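Local atomic coordinates of bacterioferritin (Mycobacterium tuberculosis, PDB entry 3UOI), a protein that probably stores iron, oxidising Fe(2+) with dioxygen at a ferroxidase centre and depositing the ferric mineral inside a hollow, haem-containing shell of 24 subunits. Residues Ser19-Thr22 and Ala23-Gln26; Tyr97-Leu100 and Asn101-Pro105; Met109-Lys113 and Gln114-Ser118; Val120-Glu123 and Lys124-Ala127. One frame throughout, in Å; residues are numbered along the deposited sequence.

Overall arrangement
All four contacts are local, between neighbouring turns or across a chain reversal. Contact 1 is the buried one and lies on helix 7-36, beside the haem and the predicted iron site. Contacts 2 and 4 are partly buried. They sit on helices 85-112 and 116-146, which pack together. Each turns apolar side chains to the other helices, while their polar ends meet the chain's own helices or another subunit. Contact 3 joins these same two helices at the end of the bundle, its centre about 22 Å from the centre of the chain. There caps replace regular helix bonds, and the salt bridge from Arg111 to Glu123 ties contact 3 to contact 4.

Contact 1. Residues Ser19-Thr22 and Ala23-Gln26; sequences SELT and AINQ. With HEM (protoporphyrin IX containing Fe), chain B.
The N-H groups of Ala23, Ile24, Asn25 and Gln26 bond in turn to the carbonyl oxygens of Ser19, Glu20, Leu21 and Thr22, which makes two unbroken turns of alpha helix. The Asn25 N to Leu21 O bond is straight at the hydrogen (176°), with a length of 3.2 Å. Leu21 and Ile24 form the face that meets the haem. Their side chains lie side by side and point the same way, with Leu21 CD2 4.1 Å from Ile24 CD1. Both ends reach the same haem methyl. Leu21 CD2 is 3.7 Å from CMC of the haem, and Ile24 CD1 is 4.0 Å from it. The other branch of Ile24 has a different target. CG1 stands beside the backbone N (chi1 -76°), which leaves CG2 anti to it, and Ile24 CG2 comes 3.9 Å from CBB, the end of a haem vinyl group. Ile24 CG1 is 3.2 Å from Glu20 O, in the turn before. Ile24 also touches Met54, the predicted axial ligand of the haem iron. Asn25 belongs to the haem pocket too, and its ND2 bonds to Tyr73 O of the second subunit. The Glu20 carboxylate, predicted to bind iron, leaves the helix on another side, toward helix 40-66, and takes a hydrogen bond from Gln16 NE2. The chemistry is therefore divided by face: hydrocarbon meets the porphyrin rim, while carboxylate faces the predicted diiron site, so one helix probably serves both the haem and the ferroxidase centre.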
loop_
_atom_site.group_PDB
_atom_site.type_symbol
_atom_site.label_atom_id
_atom_site.label_comp_id
_atom_site.label_asym_id
_atom_site.label_seq_id
_atom_site.Cartn_x
_atom_site.Cartn_y
_atom_site.Cartn_z
ATOM N N SER A 19 21.865 33.078 36.889
ATOM C CA SER A 19 22.552 31.836 37.049
ATOM C C SER A 19 22.417 30.941 35.784
ATOM O O SER A 19 23.369 30.388 35.341
ATOM C CB SER A 19 21.965 31.109 38.254
ATOM O OG SER A 19 22.667 29.982 38.564
ATOM N N GLU A 20 21.201 30.853 35.256
ATOM C CA GLU A 20 20.933 30.049 34.073
ATOM C C GLU A 20 21.713 30.572 32.874
ATOM O O GLU A 20 22.239 29.791 32.080
ATOM C CB GLU A 20 19.435 30.037 33.760
ATOM C CG GLU A 20 18.576 29.446 34.867
ATOM C CD GLU A 20 18.928 28.003 35.169
ATOM O OE1 GLU A 20 18.287 27.407 36.061
ATOM O OE2 GLU A 20 19.845 27.463 34.516
ATOM N N LEU A 21 21.788 31.893 32.741
ATOM C CA LEU A 21 22.498 32.471 31.649
ATOM C C LEU A 21 23.984 32.121 31.748
ATOM O O LEU A 21 24.598 31.817 30.781
ATOM C CB LEU A 21 22.258 33.950 31.618
ATOM C CG LEU A 21 20.818 34.305 31.391
ATOM C CD1 LEU A 21 20.765 35.721 31.351
ATOM C CD2 LEU A 21 20.406 33.793 30.107
ATOM N N THR A 22 24.527 32.152 32.938
ATOM C CA THR A 22 25.928 31.820 33.119
ATOM C C THR A 22 26.175 30.363 32.726
ATOM O O THR A 22 27.106 30.047 32.051
ATOM C CB THR A 22 26.283 32.076 34.574
ATOM O OG1 THR A 22 25.549 33.200 35.023
ATOM C CG2 THR A 22 27.712 32.320 34.794
ATOM N N ALA A 23 25.269 29.507 33.157
ATOM C CA ALA A 23 25.316 28.081 32.865
ATOM C C ALA A 23 25.185 27.746 31.363
ATOM O O ALA A 23 25.800 26.831 30.882
ATOM C CB ALA A 23 24.341 27.344 33.651
ATOM N N ILE A 24 24.351 28.493 30.662
ATOM C CA ILE A 24 24.195 28.250 29.269
ATOM C C ILE A 24 25.536 28.487 28.641
ATOM O O ILE A 24 26.065 27.624 27.982
ATOM C CB ILE A 24 23.225 29.241 28.638
ATOM C CG1 ILE A 24 21.789 28.890 28.990
ATOM C CG2 ILE A 24 23.420 29.223 27.196
ATOM C CD1 ILE A 24 20.864 29.936 28.806
ATOM N N ASN A 25 26.127 29.627 28.946
ATOM C CA ASN A 25 27.428 29.895 28.397
ATOM C C ASN A 25 28.540 28.937 28.867
ATOM O O ASN A 25 29.355 28.532 28.131
ATOM C CB ASN A 25 27.831 31.318 28.644
ATOM C CG ASN A 25 26.993 32.274 27.910
ATOM O OD1 ASN A 25 25.916 31.967 27.590
ATOM N ND2 ASN A 25 27.502 33.433 27.636
ATOM N N GLN A 26 28.550 28.610 30.123
ATOM C CA GLN A 26 29.612 27.756 30.549
ATOM C C GLN A 26 29.464 26.415 29.918
ATOM O O GLN A 26 30.403 25.923 29.386
ATOM C CB GLN A 26 29.730 27.691 32.065
ATOM C CG GLN A 26 30.872 26.881 32.640
ATOM C CD GLN A 26 30.939 27.039 34.119
ATOM O OE1 GLN A 26 31.114 28.111 34.609
ATOM N NE2 GLN A 26 30.786 25.959 34.832
HETATM C CHA HEM B . 18.546 26.599 20.817
HETATM C CHB HEM B . 23.089 28.179 20.870
HETATM C CHC HEM B . 21.846 31.436 24.208
HETATM C CHD HEM B . 17.221 30.037 24.016
HETATM C C1A HEM B . 19.838 26.830 20.395
HETATM C C2A HEM B . 20.496 26.365 19.197
HETATM C C3A HEM B . 21.768 26.810 19.253
HETATM C C4A HEM B . 21.942 27.549 20.450
HETATM C CMA HEM B . 22.896 26.627 18.227
HETATM C CAA HEM B . 19.768 25.511 18.118
HETATM C CBA HEM B . 18.626 26.367 17.550
HETATM C CGA HEM B . 18.478 26.367 16.033
HETATM O O1A HEM B . 17.901 27.342 15.422
HETATM O O2A HEM B . 18.928 25.369 15.406
HETATM C C1B HEM B . 23.170 29.172 21.831
HETATM C C2B HEM B . 24.395 29.789 22.328
HETATM C C3B HEM B . 24.061 30.702 23.233
HETATM C C4B HEM B . 22.604 30.669 23.353
HETATM C CMB HEM B . 25.850 29.503 21.872
HETATM C CAB HEM B . 25.118 31.575 23.970
HETATM C CBB HEM B . 24.804 32.241 25.075
HETATM C C1C HEM B . 20.484 31.381 24.479
HETATM C C2C HEM B . 19.778 32.140 25.507
HETATM C C3C HEM B . 18.487 31.756 25.415
HETATM C C4C HEM B . 18.356 30.710 24.408
HETATM C CMC HEM B . 20.412 33.190 26.464
HETATM C CAC HEM B . 17.307 32.261 26.245
HETATM C CBC HEM B . 16.253 31.439 26.277
HETATM C C1D HEM B . 17.181 28.932 23.202
HETATM C C2D HEM B . 16.028 28.090 23.042
HETATM C C3D HEM B . 16.481 27.039 22.045
HETATM C C4D HEM B . 17.813 27.356 21.717
HETATM C CMD HEM B . 14.610 28.263 23.682
HETATM C CAD HEM B . 15.693 25.890 21.449
HETATM C CBD HEM B . 15.678 24.809 22.517
HETATM C CGD HEM B . 15.045 23.610 21.871
HETATM O O1D HEM B . 15.274 23.379 20.642
HETATM O O2D HEM B . 14.309 22.907 22.586
HETATM N NA HEM B . 20.767 27.515 21.121
HETATM N NB HEM B . 22.087 29.705 22.489
HETATM N NC HEM B . 19.570 30.547 23.867
HETATM N ND HEM B . 18.262 28.465 22.473
HETATM FE FE HEM B . 20.091 29.040 22.528
#

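Contact 2. Residues Tyr97-Leu100 and Asn101-Pro105; sequences YDVL and NRLKP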
loop_
_atom_site.group_PDB
_atom_site.type_symbol
_atom_site.label_atom_id
_atom_site.label_comp_id
_atom_site.label_asym_id
_atom_site.label_seq_id
_atom_site.Cartn_x
_atom_site.Cartn_y
_atom_site.Cartn_z
ATOM N N TYR A 97 25.769 23.474 42.318
ATOM C CA TYR A 97 25.741 23.567 43.771
ATOM C C TYR A 97 25.330 24.960 44.216
ATOM O O TYR A 97 24.583 25.097 45.121
ATOM C CB TYR A 97 27.032 23.109 44.414
ATOM C CG TYR A 97 27.081 21.634 44.689
ATOM C CD1 TYR A 97 26.170 21.060 45.530
ATOM C CD2 TYR A 97 28.044 20.839 44.164
ATOM C CE1 TYR A 97 26.194 19.778 45.789
ATOM C CE2 TYR A 97 28.061 19.543 44.411
ATOM C CZ TYR A 97 27.139 19.004 45.238
ATOM O OH TYR A 97 27.112 17.694 45.542
ATOM N N ASP A 98 25.805 25.969 43.515
ATOM C CA ASP A 98 25.399 27.311 43.784
ATOM C C ASP A 98 23.907 27.415 43.602
ATOM O O ASP A 98 23.287 27.997 44.386
ATOM C CB ASP A 98 26.083 28.326 42.902
ATOM C CG ASP A 98 27.382 28.768 43.433
ATOM O OD1 ASP A 98 27.851 28.139 44.329
ATOM O OD2 ASP A 98 27.954 29.716 42.929
ATOM N N VAL A 99 23.341 26.789 42.597
ATOM C CA VAL A 99 21.887 26.818 42.436
ATOM C C VAL A 99 21.141 26.164 43.610
ATOM O O VAL A 99 20.181 26.675 44.089
ATOM C CB VAL A 99 21.430 26.189 41.099
ATOM C CG1 VAL A 99 19.972 25.869 41.137
ATOM C CG2 VAL A 99 21.670 27.123 40.023
ATOM N N LEU A 100 21.628 25.032 44.062
ATOM C CA LEU A 100 20.972 24.383 45.144
ATOM C C LEU A 100 21.029 25.276 46.376
ATOM O O LEU A 100 20.065 25.477 47.007
ATOM C CB LEU A 100 21.567 23.030 45.387
ATOM C CG LEU A 100 21.385 21.972 44.319
ATOM C CD1 LEU A 100 22.018 20.720 44.809
ATOM C CD2 LEU A 100 19.966 21.742 44.026
ATOM N N ASN A 101 22.161 25.886 46.632
ATOM C CA ASN A 101 22.304 26.747 47.757
ATOM C C ASN A 101 21.310 27.918 47.706
ATOM O O ASN A 101 20.763 28.258 48.693
ATOM C CB ASN A 101 23.735 27.230 47.850
ATOM C CG ASN A 101 24.740 26.111 48.227
ATOM O OD1 ASN A 101 25.921 26.367 48.272
ATOM N ND2 ASN A 101 24.277 24.915 48.485
ATOM N N ARG A 102 21.119 28.535 46.563
ATOM C CA ARG A 102 20.113 29.557 46.399
ATOM C C ARG A 102 18.637 29.113 46.393
ATOM O O ARG A 102 17.834 29.736 46.957
ATOM C CB ARG A 102 20.436 30.471 45.187
ATOM C CG ARG A 102 19.278 31.303 44.728
ATOM C CD ARG A 102 19.569 32.133 43.500
ATOM N NE ARG A 102 19.978 31.327 42.385
ATOM C CZ ARG A 102 21.227 31.038 42.090
ATOM N NH1 ARG A 102 22.214 31.511 42.805
ATOM N NH2 ARG A 102 21.491 30.284 41.092
ATOM N N LEU A 103 18.320 28.061 45.683
ATOM C CA LEU A 103 16.992 27.486 45.587
ATOM C C LEU A 103 16.376 26.799 46.831
ATOM O O LEU A 103 15.189 26.795 46.981
ATOM C CB LEU A 103 16.852 26.622 44.354
ATOM C CG LEU A 103 17.137 27.406 43.091
ATOM C CD1 LEU A 103 16.656 26.703 41.936
ATOM C CD2 LEU A 103 16.562 28.754 43.167
ATOM N N LYS A 104 17.205 26.166 47.656
ATOM C CA LYS A 104 16.626 25.441 48.756
ATOM C C LYS A 104 15.899 26.405 49.685
ATOM O O LYS A 104 14.763 26.265 49.922
ATOM C CB LYS A 104 17.661 24.691 49.516
ATOM C CG LYS A 104 18.176 23.412 48.927
ATOM C CD LYS A 104 19.490 23.178 49.563
ATOM C CE LYS A 104 19.926 21.772 49.549
ATOM N NZ LYS A 104 20.656 21.480 50.794
ATOM N N PRO A 105 16.565 27.443 50.132
ATOM C CA PRO A 105 15.923 28.499 50.913
ATOM C C PRO A 105 14.859 29.271 50.126
ATOM O O PRO A 105 13.822 29.545 50.606
ATOM C CB PRO A 105 17.095 29.372 51.301
ATOM C CG PRO A 105 18.216 28.856 50.555
ATOM C CD PRO A 105 18.011 27.521 50.248
#
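The guanidinium of Arg102 has Asp98 O over one face, with NH1 4.0 Å from that oxygen. Val99 CG2 meets the group obliquely, 3.3 Å from Arg102 NH2. A bend at chi3 (58°) folds the arginine back along the helix toward Val99. NH2 also bonds to Gln16 OE1 on helix 7-36, which helps fix the group. The amide of Asn101 lies against the preceding turn, and its CG is 3.3 Å from Tyr97 O. The angle at ND2 is too poor for a hydrogen bond to that oxygen. The apolar pair is Val99 and Leu103, side by side and pointing the same way. Val99 CG1 is 3.5 Å from Leu103 CD1. Four backbone bonds join the turns, the shortest from Leu103 N to Val99 O at 2.8 Å. Pro105 has no N-H to give to the turn before, and the helix kinks there. Tyr97 OH bonds to Glu137 on helix 116-146, while Lys104 and Pro105 pack on Gln114 of the third subunit. Val99 also touches Glu129, a predicted iron ligand. Val99, Leu100 and Leu103 of helix 85-112 thus pack on helices 7-36 and 116-146, as in the four-helix bundle of the ferritin fold.

Contact 3. Residues Met109-Lys113 and Gln114-Ser118; sequences MCREK and QDTTS
Cys110 O and Arg111 O receive the two bonds of a Schellman motif that ends helix 85-112. Asp115 N bonds to Cys110 O at 3.2 Å, and Gln114 N to Arg111 O at 3.1 Å. The second donor comes from above the carbonyl plane, 69° out of it. Gln114 is the C-prime residue, with positive phi (58°), and it turns the chain toward the next helix. Van der Waals contacts are few. Arg111 and Thr116 cross at about a right angle, with Arg111 NH1 3.6 Å from Thr116 CG2. Cys110 SG lies 4.4 Å from Ser118 CB, and the Cys110 side chain also packs on Val9 and Leu12 of helix 7-36. Ionic bonds bring in other parts. The extended Arg111 makes salt bridges through NE to Glu123 of its own chain and through NH1 to Glu123 of the fourth subunit. Lys113 NZ pairs with Asp8. The last group is the cap of helix 116-146. Asp115 is its N-cap, with CG anti to the backbone N (chi1 -177°), which carries the carboxylate to the first turn. Ser118 OG, close to Asp115 OD2, also bonds to Arg63 NE. Ser118 N gives its hydrogen to Asp115 OD1 at 3.0 Å, meeting the oxygen from above the carboxylate plane.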
loop_
_atom_site.group_PDB
_atom_site.type_symbol
_atom_site.label_atom_id
_atom_site.label_comp_id
_atom_site.label_asym_id
_atom_site.label_seq_id
_atom_site.Cartn_x
_atom_site.Cartn_y
_atom_site.Cartn_z
ATOM N N MET A 109 10.897 30.390 50.807
ATOM C CA MET A 109 10.455 31.767 50.841
ATOM C C MET A 109 9.265 32.000 49.914
ATOM O O MET A 109 8.309 32.579 50.303
ATOM C CB MET A 109 11.558 32.720 50.519
ATOM C CG MET A 109 11.105 34.130 50.491
ATOM S SD MET A 109 10.496 34.726 48.942
ATOM C CE MET A 109 11.963 34.703 48.026
ATOM N N CYS A 110 9.321 31.458 48.708
ATOM C CA CYS A 110 8.250 31.608 47.767
ATOM C C CYS A 110 6.950 31.102 48.318
ATOM O O CYS A 110 5.977 31.740 48.139
ATOM C CB CYS A 110 8.541 30.863 46.484
ATOM S SG CYS A 110 9.699 31.627 45.498
ATOM N N ARG A 111 6.967 29.956 48.980
ATOM C CA ARG A 111 5.763 29.400 49.586
ATOM C C ARG A 111 5.234 30.238 50.778
ATOM O O ARG A 111 4.081 30.409 50.969
ATOM C CB ARG A 111 5.898 27.924 49.869
ATOM C CG ARG A 111 6.013 27.114 48.638
ATOM C CD ARG A 111 6.153 25.648 48.902
ATOM N NE ARG A 111 6.001 24.882 47.689
ATOM C CZ ARG A 111 4.847 24.468 47.209
ATOM N NH1 ARG A 111 3.742 24.698 47.852
ATOM N NH2 ARG A 111 4.804 23.813 46.096
ATOM N N GLU A 112 6.143 30.772 51.554
ATOM C CA GLU A 112 5.766 31.693 52.627
ATOM C C GLU A 112 5.085 32.951 52.032
ATOM O O GLU A 112 4.283 33.569 52.665
ATOM C CB GLU A 112 6.957 32.030 53.518
ATOM C CG GLU A 112 7.540 30.795 54.205
ATOM C CD GLU A 112 8.811 31.025 55.031
ATOM O OE1 GLU A 112 9.609 31.946 54.771
ATOM O OE2 GLU A 112 9.030 30.215 55.920
ATOM N N LYS A 113 5.455 33.309 50.818
ATOM C CA LYS A 113 4.868 34.467 50.147
ATOM C C LYS A 113 3.614 34.175 49.391
ATOM O O LYS A 113 3.186 34.997 48.682
ATOM C CB LYS A 113 5.824 35.082 49.171
ATOM C CG LYS A 113 7.165 35.186 49.659
ATOM C CD LYS A 113 7.183 35.905 50.916
ATOM C CE LYS A 113 8.558 36.370 51.243
ATOM N NZ LYS A 113 8.531 37.628 51.894
ATOM N N GLN A 114 3.089 32.967 49.517
ATOM C CA GLN A 114 1.921 32.478 48.809
ATOM C C GLN A 114 1.991 32.492 47.253
ATOM O O GLN A 114 1.072 32.774 46.605
ATOM C CB GLN A 114 0.677 33.151 49.348
ATOM C CG GLN A 114 0.543 32.907 50.777
ATOM C CD GLN A 114 -0.754 33.382 51.405
ATOM O OE1 GLN A 114 -1.591 34.001 50.797
ATOM N NE2 GLN A 114 -0.866 33.105 52.695
ATOM N N ASP A 115 3.136 32.116 46.714
ATOM C CA ASP A 115 3.341 32.077 45.275
ATOM C C ASP A 115 3.726 30.662 44.884
ATOM O O ASP A 115 4.870 30.334 44.815
ATOM C CB ASP A 115 4.453 33.019 44.863
ATOM C CG ASP A 115 4.626 33.041 43.412
ATOM O OD1 ASP A 115 4.139 32.121 42.846
ATOM O OD2 ASP A 115 5.195 33.941 42.851
ATOM N N THR A 116 2.740 29.814 44.734
ATOM C CA THR A 116 3.011 28.417 44.484
ATOM C C THR A 116 3.528 28.157 43.082
ATOM O O THR A 116 4.262 27.275 42.825
ATOM C CB THR A 116 1.877 27.536 44.893
ATOM O OG1 THR A 116 0.677 28.091 44.426
ATOM C CG2 THR A 116 1.823 27.396 46.423
ATOM N N THR A 117 3.068 28.938 42.177
ATOM C CA THR A 117 3.494 28.723 40.849
ATOM C C THR A 117 4.999 28.926 40.748
ATOM O O THR A 117 5.668 28.084 40.192
ATOM C CB THR A 117 2.713 29.583 39.891
ATOM O OG1 THR A 117 1.337 29.323 40.072
ATOM C CG2 THR A 117 3.070 29.267 38.486
ATOM N N SER A 118 5.527 30.000 41.317
ATOM C CA SER A 118 6.954 30.219 41.264
ATOM C C SER A 118 7.735 29.155 42.007
ATOM O O SER A 118 8.667 28.651 41.513
ATOM C CB SER A 118 7.344 31.588 41.741
ATOM O OG SER A 118 6.549 32.600 41.240
#

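Contact 4. Residues Val120-Glu123 and Lys124-Ala127; sequences VLLE and KIVA
Ile125 reaches back over Leu121 and Leu122, one turn earlier in helix 116-146. Its CB lies 3.6 Å from Leu122 O. CG1 stands beside the backbone N (chi1 -65°) and sits 3.4 Å from Leu121 O. From there the chain runs on to CD1, which meets both leucines. Ile125 CD1 is 4.3 Å from Leu121 CD1 and also 4.3 Å from Leu122 CD2. The other branch, CG2, leaves the helix. Ile125 CG2 comes 3.8 Å from Leu103 CD1, and Ile125 CG2 is also 3.8 Å from Glu20 OE1, so this methyl packs beside a predicted iron ligand. On another side of the helix, Val120 and Lys124 pair differently. The lysine is extended beyond CG, and its NZ ends 3.8 Å from Val120 CG1, while its CG lies 3.5 Å from Val120 O. Backbone bonds from Lys124, Ile125, Val126 and Ala127 to the residues four places earlier keep the turns regular. Val126 and Ala127 pack on Thr117 of the third subunit. Within the bundle, Leu121 touches Ile60 and Arg63 of helix 40-66, and Leu122 touches Leu12 and Leu13 of helix 7-36 and Ile107 of helix 85-112. Ile125 touches all three of those helices.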
loop_
_atom_site.group_PDB
_atom_site.type_symbol
_atom_site.label_atom_id
_atom_site.label_comp_id
_atom_site.label_asym_id
_atom_site.label_seq_id
_atom_site.Cartn_x
_atom_site.Cartn_y
_atom_site.Cartn_z
ATOM N N VAL A 120 6.904 26.229 42.391
ATOM C CA VAL A 120 6.815 25.021 41.596
ATOM C C VAL A 120 7.817 24.998 40.463
ATOM O O VAL A 120 8.512 24.055 40.261
ATOM C CB VAL A 120 5.377 24.653 41.162
ATOM C CG1 VAL A 120 5.373 23.508 40.212
ATOM C CG2 VAL A 120 4.588 24.263 42.345
ATOM N N LEU A 121 7.964 26.109 39.811
ATOM C CA LEU A 121 8.973 26.191 38.815
ATOM C C LEU A 121 10.393 25.958 39.412
ATOM O O LEU A 121 11.185 25.289 38.852
ATOM C CB LEU A 121 8.886 27.536 38.144
ATOM C CG LEU A 121 10.046 27.960 37.271
ATOM C CD1 LEU A 121 10.217 27.042 36.163
ATOM C CD2 LEU A 121 9.877 29.308 36.807
ATOM N N LEU A 122 10.663 26.535 40.561
ATOM C CA LEU A 122 11.947 26.408 41.182
ATOM C C LEU A 122 12.160 24.981 41.624
ATOM O O LEU A 122 13.241 24.492 41.616
ATOM C CB LEU A 122 12.120 27.439 42.249
ATOM C CG LEU A 122 11.959 28.851 41.697
ATOM C CD1 LEU A 122 11.997 29.888 42.706
ATOM C CD2 LEU A 122 12.950 29.153 40.638
ATOM N N GLU A 123 11.078 24.344 42.008
ATOM C CA GLU A 123 11.078 22.980 42.455
ATOM C C GLU A 123 11.550 22.034 41.346
ATOM O O GLU A 123 12.354 21.145 41.559
ATOM C CB GLU A 123 9.708 22.574 42.975
ATOM C CG GLU A 123 9.536 22.754 44.458
ATOM C CD GLU A 123 8.153 22.445 44.962
ATOM O OE1 GLU A 123 7.394 21.785 44.271
ATOM O OE2 GLU A 123 7.832 22.902 46.037
ATOM N N LYS A 124 11.047 22.280 40.155
ATOM C CA LYS A 124 11.468 21.533 38.981
ATOM C C LYS A 124 12.928 21.711 38.643
ATOM O O LYS A 124 13.605 20.765 38.396
ATOM C CB LYS A 124 10.541 21.836 37.799
ATOM C CG LYS A 124 9.191 21.432 38.123
ATOM C CD LYS A 124 8.135 21.734 37.162
ATOM C CE LYS A 124 6.993 20.799 37.425
ATOM N NZ LYS A 124 5.642 21.289 37.121
ATOM N N ILE A 125 13.404 22.927 38.715
ATOM C CA ILE A 125 14.789 23.242 38.429
ATOM C C ILE A 125 15.773 22.543 39.356
ATOM O O ILE A 125 16.798 22.045 38.951
ATOM C CB ILE A 125 15.014 24.732 38.480
ATOM C CG1 ILE A 125 14.237 25.422 37.379
ATOM C CG2 ILE A 125 16.474 25.061 38.484
ATOM C CD1 ILE A 125 14.388 26.768 37.300
ATOM N N VAL A 126 15.405 22.498 40.613
ATOM C CA VAL A 126 16.170 21.849 41.612
ATOM C C VAL A 126 16.300 20.370 41.335
ATOM O O VAL A 126 17.356 19.807 41.509
ATOM C CB VAL A 126 15.577 22.026 43.007
ATOM C CG1 VAL A 126 15.950 20.856 43.840
ATOM C CG2 VAL A 126 16.055 23.298 43.628
ATOM N N ALA A 127 15.204 19.752 40.906
ATOM C CA ALA A 127 15.258 18.339 40.606
ATOM C C ALA A 127 16.229 18.062 39.444
ATOM O O ALA A 127 17.079 17.168 39.497
ATOM C CB ALA A 127 13.900 17.798 40.338
#